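Local coordinates for protein MIP07328p (Drosophila melanogaster, PDB 6FKK) that acts as a semaphorin axon guidance cue with chemorepellent activity, probably by binding plexin-type receptors through its extracellular sema domain, at residues G95-L99 / C109-T113; D26-D32 / Y85-Y89; L488-D492 / Q521-K527; P375-K379 / T416-N420. All coordinates share one frame; numbering follows the deposited sequence.

Contact 1 of 4, residues G95-L99 / C109-T113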
loop_
_atom_site.group_PDB
_atom_site.type_symbol
_atom_site.label_atom_id
_atom_site.label_comp_id
_atom_site.label_asym_id
_atom_site.label_seq_id
_atom_site.Cartn_x
_atom_site.Cartn_y
_atom_site.Cartn_z
ATOM N N GLY A 95 10.070 -14.970 -19.588
ATOM C CA GLY A 95 8.850 -14.702 -20.315
ATOM C C GLY A 95 7.660 -15.514 -19.854
ATOM O O GLY A 95 6.556 -15.314 -20.374
ATOM N N GLU A 96 7.851 -16.423 -18.898
ATOM C CA GLU A 96 6.761 -17.220 -18.361
ATOM C C GLU A 96 5.858 -16.367 -17.474
ATOM O O GLU A 96 6.169 -15.224 -17.130
ATOM C CB GLU A 96 7.303 -18.404 -17.562
ATOM C CG GLU A 96 7.925 -19.505 -18.397
ATOM C CD GLU A 96 8.399 -20.671 -17.550
ATOM O OE1 GLU A 96 8.631 -20.469 -16.339
ATOM O OE2 GLU A 96 8.532 -21.788 -18.093
ATOM N N VAL A 97 4.725 -16.951 -17.091
ATOM C CA VAL A 97 3.746 -16.306 -16.226
ATOM C C VAL A 97 3.532 -17.190 -15.005
ATOM O O VAL A 97 3.277 -18.392 -15.141
ATOM C CB VAL A 97 2.416 -16.054 -16.961
ATOM C CG1 VAL A 97 1.314 -15.712 -15.970
ATOM C CG2 VAL A 97 2.582 -14.941 -17.984
ATOM N N LEU A 98 3.640 -16.598 -13.821
ATOM C CA LEU A 98 3.435 -17.310 -12.568
ATOM C C LEU A 98 2.058 -16.970 -12.015
ATOM O O LEU A 98 1.701 -15.793 -11.909
ATOM C CB LEU A 98 4.523 -16.951 -11.555
ATOM C CG LEU A 98 4.387 -17.533 -10.146
ATOM C CD1 LEU A 98 4.309 -19.052 -10.185
ATOM C CD2 LEU A 98 5.539 -17.074 -9.265
ATOM N N LEU A 99 1.284 -17.998 -11.677
ATOM C CA LEU A 99 -0.051 -17.813 -11.123
ATOM C C LEU A 99 -0.240 -18.732 -9.928
ATOM O O LEU A 99 0.009 -19.938 -10.024
ATOM C CB LEU A 99 -1.136 -18.089 -12.169
ATOM C CG LEU A 99 -1.634 -16.890 -12.976
ATOM C CD1 LEU A 99 -2.804 -17.301 -13.856
ATOM C CD2 LEU A 99 -2.028 -15.753 -12.048
ATOM N N CYS A 109 0.691 -23.245 -7.090
ATOM C CA CYS A 109 1.251 -22.308 -8.053
ATOM C C CYS A 109 1.435 -22.998 -9.398
ATOM O O CYS A 109 1.641 -24.214 -9.468
ATOM C CB CYS A 109 2.596 -21.738 -7.584
ATOM S SG CYS A 109 2.506 -20.545 -6.224
ATOM N N ARG A 110 1.365 -22.210 -10.468
ATOM C CA ARG A 110 1.508 -22.728 -11.820
ATOM C C ARG A 110 2.354 -21.780 -12.654
ATOM O O ARG A 110 2.410 -20.575 -12.394
ATOM C CB ARG A 110 0.152 -22.923 -12.512
ATOM C CG ARG A 110 -0.573 -24.213 -12.167
ATOM C CD ARG A 110 -1.810 -24.362 -13.040
ATOM N NE ARG A 110 -2.680 -25.451 -12.606
ATOM C CZ ARG A 110 -3.897 -25.667 -13.093
ATOM N NH1 ARG A 110 -4.389 -24.864 -14.027
ATOM N NH2 ARG A 110 -4.626 -26.680 -12.644
ATOM N N HIS A 111 3.007 -22.341 -13.666
ATOM C CA HIS A 111 3.730 -21.576 -14.670
ATOM C C HIS A 111 3.048 -21.759 -16.019
ATOM O O HIS A 111 2.642 -22.871 -16.373
ATOM C CB HIS A 111 5.195 -22.012 -14.751
ATOM C CG HIS A 111 5.967 -21.771 -13.490
ATOM N ND1 HIS A 111 5.802 -22.540 -12.358
ATOM C CD2 HIS A 111 6.905 -20.845 -13.182
ATOM C CE1 HIS A 111 6.608 -22.101 -11.409
ATOM N NE2 HIS A 111 7.287 -21.072 -11.883
ATOM N N TYR A 112 2.919 -20.665 -16.768
ATOM C CA TYR A 112 2.168 -20.664 -18.014
ATOM C C TYR A 112 3.033 -20.163 -19.162
ATOM O O TYR A 112 4.076 -19.534 -18.961
ATOM C CB TYR A 112 0.902 -19.800 -17.905
ATOM C CG TYR A 112 -0.214 -20.440 -17.110
ATOM C CD1 TYR A 112 -0.284 -20.297 -15.730
ATOM C CD2 TYR A 112 -1.203 -21.184 -17.742
ATOM C CE1 TYR A 112 -1.307 -20.879 -15.002
ATOM C CE2 TYR A 112 -2.229 -21.771 -17.022
ATOM C CZ TYR A 112 -2.276 -21.616 -15.653
ATOM O OH TYR A 112 -3.296 -22.197 -14.934
ATOM N N THR A 113 2.578 -20.455 -20.377
ATOM C CA THR A 113 3.240 -19.996 -21.593
ATOM C C THR A 113 2.230 -19.810 -22.720
ATOM O O THR A 113 1.419 -20.696 -22.991
ATOM C CB THR A 113 4.328 -20.976 -22.054
ATOM O OG1 THR A 113 5.375 -21.027 -21.078
ATOM C CG2 THR A 113 4.903 -20.537 -23.393
#
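The imidazole of His111 has the methyl CD1 of Leu98 over one face. CD1 stands 4.1 Å from the ring centroid, 17° off the normal and shifted toward the rim, which makes a CH-pi contact. With CG of Leu98 anti to the backbone N (chi1 175°), the leucine runs alongside the imidazole. Glu96 reaches the same ring obliquely, with OE1 3.6 Å from CD2 of His111. The salt-bridge partner of that carboxylate is Arg92.

The Tyr112 ring lies on the other face of the sheet, with Val97 and Leu99. It crosses Leu99 at about a right angle, and CB of Leu99 is 4.0 Å from CE1 of Tyr112. The backbone O of Val97 sits at the edge of this ring. NH1 of Arg110 donates to OH of Tyr112 at 3.0 Å, in the guanidinium plane, while NE forms a salt bridge with Asp138. NH1 and NE thus each have a partner, and Trp62 adds a cation-pi contact.

Four backbone bonds join the strands. Val97 and Tyr112 form one antiparallel hydrogen-bonded pair, and Tyr112 N to Val97 O is 2.8 Å. Leu99 and Arg110 form the next, with Arg110 N 2.7 Å from Leu99 O. Leu98 and His111 are the non-hydrogen-bonded pair between them.

This is a beta hairpin of the sema propeller, tied also by the disulfide Cys100-Cys109. Its strands are the middle two of a four-stranded antiparallel sheet. Strand 86-91 flanks 97-101, strand 135-140 flanks 108-112, and Trp62 and Leu60 pack on Leu99 and Tyr112.

Contact 2 of 4, residues D26-D32 / Y85-Y89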
loop_
_atom_site.group_PDB
_atom_site.type_symbol
_atom_site.label_atom_id
_atom_site.label_comp_id
_atom_site.label_asym_id
_atom_site.label_seq_id
_atom_site.Cartn_x
_atom_site.Cartn_y
_atom_site.Cartn_z
ATOM N N ASP A 26 -17.077 -12.506 -5.524
ATOM C CA ASP A 26 -15.887 -12.666 -6.351
ATOM C C ASP A 26 -14.622 -12.284 -5.595
ATOM O O ASP A 26 -13.571 -12.908 -5.786
ATOM C CB ASP A 26 -16.021 -11.853 -7.639
ATOM C CG ASP A 26 -17.127 -12.376 -8.549
ATOM O OD1 ASP A 26 -17.886 -13.269 -8.124
ATOM O OD2 ASP A 26 -17.233 -11.893 -9.695
ATOM N N TYR A 27 -14.706 -11.269 -4.737
ATOM C CA TYR A 27 -13.572 -10.759 -3.968
ATOM C C TYR A 27 -12.393 -10.432 -4.889
ATOM O O TYR A 27 -11.380 -11.131 -4.933
ATOM C CB TYR A 27 -13.164 -11.748 -2.875
ATOM C CG TYR A 27 -14.147 -11.839 -1.732
ATOM C CD1 TYR A 27 -14.320 -10.776 -0.858
ATOM C CD2 TYR A 27 -14.891 -12.993 -1.518
ATOM C CE1 TYR A 27 -15.213 -10.853 0.192
ATOM C CE2 TYR A 27 -15.785 -13.080 -0.468
ATOM C CZ TYR A 27 -15.941 -12.007 0.383
ATOM O OH TYR A 27 -16.831 -12.090 1.430
ATOM N N PHE A 28 -12.566 -9.346 -5.639
ATOM C CA PHE A 28 -11.554 -8.924 -6.599
ATOM C C PHE A 28 -10.272 -8.487 -5.895
ATOM O O PHE A 28 -10.289 -8.008 -4.757
ATOM C CB PHE A 28 -12.080 -7.777 -7.465
ATOM C CG PHE A 28 -13.069 -8.206 -8.515
ATOM C CD1 PHE A 28 -13.003 -9.470 -9.074
ATOM C CD2 PHE A 28 -14.064 -7.342 -8.943
ATOM C CE1 PHE A 28 -13.911 -9.866 -10.040
ATOM C CE2 PHE A 28 -14.975 -7.734 -9.908
ATOM C CZ PHE A 28 -14.898 -8.998 -10.456
ATOM N N LYS A 29 -9.152 -8.655 -6.595
ATOM C CA LYS A 29 -7.846 -8.212 -6.121
ATOM C C LYS A 29 -6.987 -7.870 -7.329
ATOM O O LYS A 29 -6.891 -8.669 -8.266
ATOM C CB LYS A 29 -7.164 -9.289 -5.270
ATOM C CG LYS A 29 -5.698 -9.016 -4.956
ATOM C CD LYS A 29 -5.527 -8.013 -3.825
ATOM C CE LYS A 29 -4.051 -7.779 -3.521
ATOM N NZ LYS A 29 -3.329 -9.047 -3.206
ATOM N N ILE A 30 -6.374 -6.691 -7.308
ATOM C CA ILE A 30 -5.527 -6.254 -8.413
ATOM C C ILE A 30 -4.170 -6.931 -8.293
ATOM O O ILE A 30 -3.524 -6.875 -7.240
ATOM C CB ILE A 30 -5.388 -4.723 -8.423
ATOM C CG1 ILE A 30 -6.756 -4.061 -8.611
ATOM C CG2 ILE A 30 -4.433 -4.284 -9.520
ATOM C CD1 ILE A 30 -7.427 -4.397 -9.927
ATOM N N LEU A 31 -3.733 -7.578 -9.373
ATOM C CA LEU A 31 -2.470 -8.303 -9.389
ATOM C C LEU A 31 -1.372 -7.604 -10.175
ATOM O O LEU A 31 -0.200 -7.730 -9.814
ATOM C CB LEU A 31 -2.674 -9.711 -9.963
ATOM C CG LEU A 31 -3.679 -10.585 -9.209
ATOM C CD1 LEU A 31 -3.727 -11.989 -9.790
ATOM C CD2 LEU A 31 -3.344 -10.626 -7.726
ATOM N N ASP A 32 -1.719 -6.873 -11.232
ATOM C CA ASP A 32 -0.743 -6.127 -12.013
ATOM C C ASP A 32 -1.483 -5.064 -12.810
ATOM O O ASP A 32 -2.604 -5.298 -13.267
ATOM C CB ASP A 32 0.051 -7.046 -12.951
ATOM C CG ASP A 32 1.199 -6.329 -13.640
ATOM O OD1 ASP A 32 2.184 -5.986 -12.952
ATOM O OD2 ASP A 32 1.114 -6.111 -14.868
ATOM N N TYR A 85 -9.387 -18.553 -5.368
ATOM C CA TYR A 85 -9.164 -17.120 -5.515
ATOM C C TYR A 85 -7.711 -16.897 -5.911
ATOM O O TYR A 85 -6.798 -17.172 -5.126
ATOM C CB TYR A 85 -9.502 -16.385 -4.221
ATOM C CG TYR A 85 -10.952 -16.502 -3.808
ATOM C CD1 TYR A 85 -11.390 -17.567 -3.030
ATOM C CD2 TYR A 85 -11.884 -15.547 -4.194
ATOM C CE1 TYR A 85 -12.714 -17.680 -2.652
ATOM C CE2 TYR A 85 -13.210 -15.650 -3.818
ATOM C CZ TYR A 85 -13.620 -16.718 -3.050
ATOM O OH TYR A 85 -14.942 -16.820 -2.679
ATOM N N LEU A 86 -7.493 -16.406 -7.128
ATOM C CA LEU A 86 -6.138 -16.141 -7.591
ATOM C C LEU A 86 -5.599 -14.884 -6.919
ATOM O O LEU A 86 -6.273 -13.849 -6.884
ATOM C CB LEU A 86 -6.108 -15.992 -9.113
ATOM C CG LEU A 86 -6.150 -17.295 -9.917
ATOM C CD1 LEU A 86 -7.560 -17.863 -10.002
ATOM C CD2 LEU A 86 -5.569 -17.086 -11.306
ATOM N N ARG A 87 -4.383 -14.978 -6.381
ATOM C CA ARG A 87 -3.839 -13.909 -5.554
ATOM C C ARG A 87 -2.384 -13.564 -5.840
ATOM O O ARG A 87 -1.875 -12.613 -5.238
ATOM C CB ARG A 87 -3.977 -14.274 -4.066
ATOM C CG ARG A 87 -5.393 -14.178 -3.526
ATOM C CD ARG A 87 -5.842 -12.730 -3.440
ATOM N NE ARG A 87 -7.182 -12.595 -2.877
ATOM C CZ ARG A 87 -8.289 -12.488 -3.603
ATOM N NH1 ARG A 87 -8.221 -12.500 -4.927
ATOM N NH2 ARG A 87 -9.465 -12.365 -3.003
ATOM N N VAL A 88 -1.694 -14.295 -6.714
ATOM C CA VAL A 88 -0.274 -14.064 -6.970
ATOM C C VAL A 88 -0.029 -14.127 -8.471
ATOM O O VAL A 88 -0.336 -15.139 -9.110
ATOM C CB VAL A 88 0.624 -15.086 -6.247
ATOM C CG1 VAL A 88 2.082 -14.860 -6.613
ATOM C CG2 VAL A 88 0.434 -15.002 -4.740
ATOM N N TYR A 89 0.531 -13.056 -9.031
ATOM C CA TYR A 89 0.943 -13.015 -10.427
ATOM C C TYR A 89 2.344 -12.433 -10.530
ATOM O O TYR A 89 2.687 -11.486 -9.816
ATOM C CB TYR A 89 -0.023 -12.187 -11.288
ATOM C CG TYR A 89 0.562 -11.788 -12.629
ATOM C CD1 TYR A 89 0.666 -12.707 -13.666
ATOM C CD2 TYR A 89 1.020 -10.495 -12.853
ATOM C CE1 TYR A 89 1.208 -12.347 -14.889
ATOM C CE2 TYR A 89 1.562 -10.128 -14.073
ATOM C CZ TYR A 89 1.653 -11.057 -15.087
ATOM O OH TYR A 89 2.190 -10.694 -16.300
#
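Arg87 turns its guanidinium across the gap between two strands that run the same way without pairing. Its NH2 donates to the backbone O of Tyr27 at 3.0 Å, with the acceptor 20° out of the guanidinium plane. NH1 bonds back to O of Leu86 in its own strand, so the group is gripped on both sides of the gap. A bend at chi2 (-70°) turns the chain toward Tyr27. CB of Lys29 lies over one face of the guanidinium, 3.4 Å from NH1 of Arg87.

Strands 29-33 and 86-91 belong to successive four-stranded sheets of the sema beta-propeller, and each is the first strand of its sheet. The short segments run at 18° to each other. A classic beta bulge at Arg87-Val88, opposite Cys100, interrupts the pairing with strand 97-101.

Farther along, Leu31 packs its CB 3.9 Å from CB of Tyr89, and its CD2 rests on the carbonyl of Arg87. CB of Asp32 meets the Tyr89 ring obliquely, 3.6 Å from CD2. At the other end, the O of Asp26 approaches the edge of the Tyr85 ring, and CE2 of Tyr85 is 3.9 Å from CD2 of Tyr27. Tyr85 OH bonds to the backbone O of Trp80. Tyr89 also touches an N-linked glycan.

Contact 3 of 4, residues L488-D492 / Q521-K527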
loop_
_atom_site.group_PDB
_atom_site.type_symbol
_atom_site.label_atom_id
_atom_site.label_comp_id
_atom_site.label_asym_id
_atom_site.label_seq_id
_atom_site.Cartn_x
_atom_site.Cartn_y
_atom_site.Cartn_z
ATOM N N LEU A 488 -11.870 27.509 -10.110
ATOM C CA LEU A 488 -10.949 28.066 -9.127
ATOM C C LEU A 488 -11.204 27.526 -7.724
ATOM O O LEU A 488 -10.256 27.338 -6.955
ATOM C CB LEU A 488 -11.039 29.594 -9.126
ATOM C CG LEU A 488 -9.940 30.316 -9.914
ATOM C CD1 LEU A 488 -9.833 29.780 -11.333
ATOM C CD2 LEU A 488 -10.175 31.813 -9.934
ATOM N N SER A 489 -12.467 27.270 -7.375
ATOM C CA SER A 489 -12.768 26.690 -6.069
ATOM C C SER A 489 -12.305 25.246 -5.963
ATOM O O SER A 489 -12.080 24.760 -4.850
ATOM C CB SER A 489 -14.268 26.772 -5.780
ATOM O OG SER A 489 -14.691 28.117 -5.639
ATOM N N LEU A 490 -12.161 24.548 -7.092
ATOM C CA LEU A 490 -11.697 23.165 -7.055
ATOM C C LEU A 490 -10.291 23.077 -6.474
ATOM O O LEU A 490 -9.977 22.143 -5.727
ATOM C CB LEU A 490 -11.740 22.562 -8.458
ATOM C CG LEU A 490 -11.426 21.069 -8.582
ATOM C CD1 LEU A 490 -12.463 20.233 -7.841
ATOM C CD2 LEU A 490 -11.338 20.654 -10.044
ATOM N N GLN A 491 -9.438 24.049 -6.800
ATOM C CA GLN A 491 -8.058 24.108 -6.320
ATOM C C GLN A 491 -7.267 22.855 -6.692
ATOM O O GLN A 491 -6.334 22.462 -5.988
ATOM C CB GLN A 491 -8.004 24.359 -4.812
ATOM C CG GLN A 491 -8.429 25.765 -4.433
ATOM C CD GLN A 491 -8.195 26.064 -2.970
ATOM O OE1 GLN A 491 -8.549 25.272 -2.098
ATOM N NE2 GLN A 491 -7.585 27.212 -2.693
ATOM N N ASP A 492 -7.635 22.223 -7.803
ATOM C CA ASP A 492 -6.817 21.168 -8.384
ATOM C C ASP A 492 -5.638 21.805 -9.110
ATOM O O ASP A 492 -5.846 22.663 -9.975
ATOM C CB ASP A 492 -7.643 20.315 -9.354
ATOM C CG ASP A 492 -6.959 19.004 -9.735
ATOM O OD1 ASP A 492 -5.746 19.013 -10.035
ATOM O OD2 ASP A 492 -7.644 17.957 -9.740
ATOM N N GLN A 521 -5.437 30.592 -11.653
ATOM C CA GLN A 521 -5.426 29.489 -10.702
ATOM C C GLN A 521 -4.951 30.019 -9.357
ATOM O O GLN A 521 -4.040 30.848 -9.300
ATOM C CB GLN A 521 -4.525 28.340 -11.170
ATOM C CG GLN A 521 -4.538 27.126 -10.252
ATOM C CD GLN A 521 -3.641 26.007 -10.747
ATOM O OE1 GLN A 521 -2.419 26.073 -10.622
ATOM N NE2 GLN A 521 -4.248 24.970 -11.315
ATOM N N SER A 522 -5.572 29.536 -8.283
ATOM C CA SER A 522 -5.233 29.974 -6.929
ATOM C C SER A 522 -5.280 28.755 -6.014
ATOM O O SER A 522 -6.363 28.290 -5.645
ATOM C CB SER A 522 -6.179 31.069 -6.449
ATOM O OG SER A 522 -5.782 31.556 -5.180
ATOM N N LEU A 523 -4.104 28.244 -5.651
ATOM C CA LEU A 523 -4.006 27.102 -4.752
ATOM C C LEU A 523 -3.686 27.495 -3.319
ATOM O O LEU A 523 -4.019 26.740 -2.398
ATOM C CB LEU A 523 -2.931 26.125 -5.245
ATOM C CG LEU A 523 -3.052 25.590 -6.672
ATOM C CD1 LEU A 523 -1.916 24.624 -6.969
ATOM C CD2 LEU A 523 -4.396 24.920 -6.877
ATOM N N ASN A 524 -3.056 28.649 -3.110
ATOM C CA ASN A 524 -2.597 29.088 -1.795
ATOM C C ASN A 524 -3.560 30.083 -1.160
ATOM O O ASN A 524 -3.138 31.076 -0.560
ATOM C CB ASN A 524 -1.198 29.688 -1.908
ATOM C CG ASN A 524 -0.459 29.705 -0.585
ATOM O OD1 ASN A 524 -0.877 29.066 0.379
ATOM N ND2 ASN A 524 0.651 30.433 -0.534
ATOM N N SER A 525 -4.865 29.839 -1.273
ATOM C CA SER A 525 -5.873 30.764 -0.778
ATOM C C SER A 525 -7.067 29.976 -0.262
ATOM O O SER A 525 -7.095 28.742 -0.305
ATOM C CB SER A 525 -6.309 31.745 -1.872
ATOM O OG SER A 525 -6.963 31.066 -2.932
ATOM N N THR A 526 -8.063 30.704 0.235
ATOM C CA THR A 526 -9.337 30.093 0.580
ATOM C C THR A 526 -10.108 29.763 -0.693
ATOM O O THR A 526 -9.906 30.378 -1.744
ATOM C CB THR A 526 -10.163 31.031 1.462
ATOM O OG1 THR A 526 -9.295 31.728 2.363
ATOM C CG2 THR A 526 -11.187 30.243 2.270
ATOM N N LYS A 527 -10.997 28.773 -0.595
ATOM C CA LYS A 527 -11.824 28.428 -1.745
ATOM C C LYS A 527 -12.753 29.574 -2.125
ATOM O O LYS A 527 -13.152 29.691 -3.289
ATOM C CB LYS A 527 -12.620 27.156 -1.460
ATOM C CG LYS A 527 -11.743 25.942 -1.208
ATOM C CD LYS A 527 -12.403 24.672 -1.701
ATOM C CE LYS A 527 -11.371 23.581 -1.907
ATOM N NZ LYS A 527 -11.842 22.542 -2.863
#
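Gln491 pushes its amide into the curve of the 521-527 loop. Its NE2 donates to O of Ser525 at 2.9 Å, with the acceptor in the amide plane and the donor well above the plane of that carbonyl. A second, weak bond runs from NE2 to O of Ser522 at 3.4 Å. NE2 thus meets two carbonyls of the same loop, one of them weakly. Gln491, with positive phi (58°), is the first residue past helix 484-489 to leave helical backbone angles. CD2 of Leu523 touches its backbone, 3.3 Å from O of Gln491.

Lys527 crosses Gln491 obliquely, its CE 3.3 Å from OE1 of Gln491. The lysine tip turns to Ser489. NZ donates to O of Ser489 at 3.0 Å, in the carbonyl plane, and to the backbone O of Val437. A third carbonyl, of Leu490, takes a weak bond from it.

Ser489 meets the lysine with its side chain too. OG lies 3.2 Å from O of Lys527, and it bonds to O of Leu485 in its own helix.

Both segments belong to the plexin repeat (PSI) region. The contact lies between helices 484-489 and 527-533. Strand 432-442 of the sema domain borders it through Val436 and Ile438, and strand 495-498 packs on Leu488 and Leu490.

Contact 4 of 4, residues P375-K379 / T416-N420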
loop_
_atom_site.group_PDB
_atom_site.type_symbol
_atom_site.label_atom_id
_atom_site.label_comp_id
_atom_site.label_asym_id
_atom_site.label_seq_id
_atom_site.Cartn_x
_atom_site.Cartn_y
_atom_site.Cartn_z
ATOM N N PRO A 375 0.630 13.939 10.146
ATOM C CA PRO A 375 -0.142 13.391 9.028
ATOM C C PRO A 375 -0.442 14.448 7.978
ATOM O O PRO A 375 -0.650 15.625 8.282
ATOM C CB PRO A 375 -1.430 12.893 9.694
ATOM C CG PRO A 375 -1.073 12.699 11.123
ATOM C CD PRO A 375 -0.067 13.759 11.432
ATOM N N LEU A 376 -0.454 14.008 6.719
ATOM C CA LEU A 376 -0.845 14.887 5.626
ATOM C C LEU A 376 -2.348 15.129 5.597
ATOM O O LEU A 376 -2.796 16.118 5.007
ATOM C CB LEU A 376 -0.384 14.294 4.295
ATOM C CG LEU A 376 1.114 14.014 4.187
ATOM C CD1 LEU A 376 1.440 13.396 2.839
ATOM C CD2 LEU A 376 1.903 15.292 4.398
ATOM N N LEU A 377 -3.128 14.250 6.221
ATOM C CA LEU A 377 -4.575 14.400 6.310
ATOM C C LEU A 377 -5.056 13.582 7.496
ATOM O O LEU A 377 -4.633 12.436 7.662
ATOM C CB LEU A 377 -5.266 13.929 5.025
ATOM C CG LEU A 377 -6.797 13.912 5.026
ATOM C CD1 LEU A 377 -7.348 15.321 4.978
ATOM C CD2 LEU A 377 -7.329 13.099 3.863
ATOM N N THR A 378 -5.921 14.168 8.320
ATOM C CA THR A 378 -6.533 13.457 9.432
ATOM C C THR A 378 -8.047 13.472 9.280
ATOM O O THR A 378 -8.628 14.446 8.791
ATOM C CB THR A 378 -6.144 14.069 10.786
ATOM O OG1 THR A 378 -6.657 15.402 10.880
ATOM C CG2 THR A 378 -4.634 14.102 10.943
ATOM N N LYS A 379 -8.680 12.375 9.695
ATOM C CA LYS A 379 -10.137 12.245 9.689
ATOM C C LYS A 379 -10.542 11.613 11.016
ATOM O O LYS A 379 -10.415 10.398 11.189
ATOM C CB LYS A 379 -10.620 11.413 8.506
ATOM C CG LYS A 379 -10.783 12.191 7.211
ATOM C CD LYS A 379 -11.362 11.308 6.114
ATOM C CE LYS A 379 -12.014 12.141 5.022
ATOM N NZ LYS A 379 -13.162 12.932 5.553
ATOM N N THR A 416 -11.311 10.992 -1.823
ATOM C CA THR A 416 -10.861 12.323 -1.435
ATOM C C THR A 416 -9.575 12.659 -2.177
ATOM O O THR A 416 -8.576 11.943 -2.052
ATOM C CB THR A 416 -10.640 12.408 0.077
ATOM O OG1 THR A 416 -11.887 12.224 0.759
ATOM C CG2 THR A 416 -10.056 13.761 0.454
ATOM N N LYS A 417 -9.607 13.743 -2.947
ATOM C CA LYS A 417 -8.410 14.330 -3.534
ATOM C C LYS A 417 -7.906 15.444 -2.627
ATOM O O LYS A 417 -8.701 16.215 -2.081
ATOM C CB LYS A 417 -8.691 14.909 -4.923
ATOM C CG LYS A 417 -9.299 13.960 -5.935
ATOM C CD LYS A 417 -9.680 14.736 -7.191
ATOM C CE LYS A 417 -10.098 13.823 -8.333
ATOM N NZ LYS A 417 -11.262 12.962 -7.991
ATOM N N PHE A 418 -6.587 15.534 -2.475
ATOM C CA PHE A 418 -6.009 16.644 -1.728
ATOM C C PHE A 418 -4.536 16.786 -2.075
ATOM O O PHE A 418 -3.881 15.833 -2.505
ATOM C CB PHE A 418 -6.191 16.474 -0.213
ATOM C CG PHE A 418 -5.311 15.417 0.400
ATOM C CD1 PHE A 418 -5.736 14.101 0.478
ATOM C CD2 PHE A 418 -4.070 15.746 0.924
ATOM C CE1 PHE A 418 -4.933 13.132 1.050
ATOM C CE2 PHE A 418 -3.263 14.781 1.495
ATOM C CZ PHE A 418 -3.696 13.473 1.559
ATOM N N ILE A 419 -4.026 18.003 -1.877
ATOM C CA ILE A 419 -2.605 18.302 -1.982
ATOM C C ILE A 419 -2.175 18.998 -0.698
ATOM O O ILE A 419 -2.998 19.426 0.111
ATOM C CB ILE A 419 -2.269 19.173 -3.211
ATOM C CG1 ILE A 419 -2.919 20.552 -3.078
ATOM C CG2 ILE A 419 -2.709 18.483 -4.495
ATOM C CD1 ILE A 419 -2.505 21.526 -4.158
ATOM N N ASN A 420 -0.862 19.109 -0.518
ATOM C CA ASN A 420 -0.284 19.739 0.659
ATOM C C ASN A 420 0.510 20.969 0.250
ATOM O O ASN A 420 1.204 20.962 -0.771
ATOM C CB ASN A 420 0.621 18.768 1.423
ATOM C CG ASN A 420 -0.152 17.641 2.077
ATOM O OD1 ASN A 420 0.046 16.470 1.757
ATOM N ND2 ASN A 420 -1.037 17.991 3.003
#
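The backbone O of Leu376 takes two hydrogen bonds. One comes from ND2 of Asn420 at 3.3 Å, and the other from OG1 of Thr435 in the next strand. The Asn420 bond is nearly straight, with an angle of 164° at the hydrogen. It uses a lone pair of the carbonyl, and the oxygen lies in the amide plane of the asparagine. The bond fixes which way the amide is turned.

The other end of that amide meets carbon. OD1 of Asn420 lies 3.4 Å from CB of Leu376 and equally close to its CD2, and the two side chains cross at about a right angle. The leucine therefore touches Asn420 with both its carbonyl and its side chain.

Leu377 lies over one face of the Phe418 ring. Its CB is 4.1 Å from the ring centroid, 23° off the normal and displaced toward the rim, a CH-pi contact. Its CD2 comes to 3.7 Å from CE1 of Phe418. The first torsion of Phe418 (73°) places CG between the backbone N and the carbonyl carbon, which swings the ring toward the leucines. CE2 of Phe418 is 4.0 Å from CB of Leu376. Beyond, Lys379 forms a salt bridge with Glu440, which also has a weak bond from Thr416.

Strand 298-305 pairs with this segment through a bulge of the classic type, in which Val301 is matched by two residues, Leu376 and Leu377. The contact packs two sheets of the sema propeller together without strand pairing. Strand 377-380 edges one of them. Strand 414-423 is inside the other, between 402-410 and 432-442.

Overall arrangement
From the N terminus, contact 2 comes first. It closes a loop of 52 residues and brings together the first strands of two successive propeller sheets. Contact 1 follows as a short hairpin in the second of these sheets. The two touch where Leu99 packs on Leu86. Contact 4, later in the sema domain, closes a loop of 36 residues and joins two further sheets. Contact 3 comes last and folds the plexin repeat region on itself. Leu523 packs on Ile419, so contacts 3 and 4 meet across the two family regions. All four are in series; none nest or cross. Contacts 1 and 3 lie on opposite sides of the chain's centre, with centres about 49 Å apart.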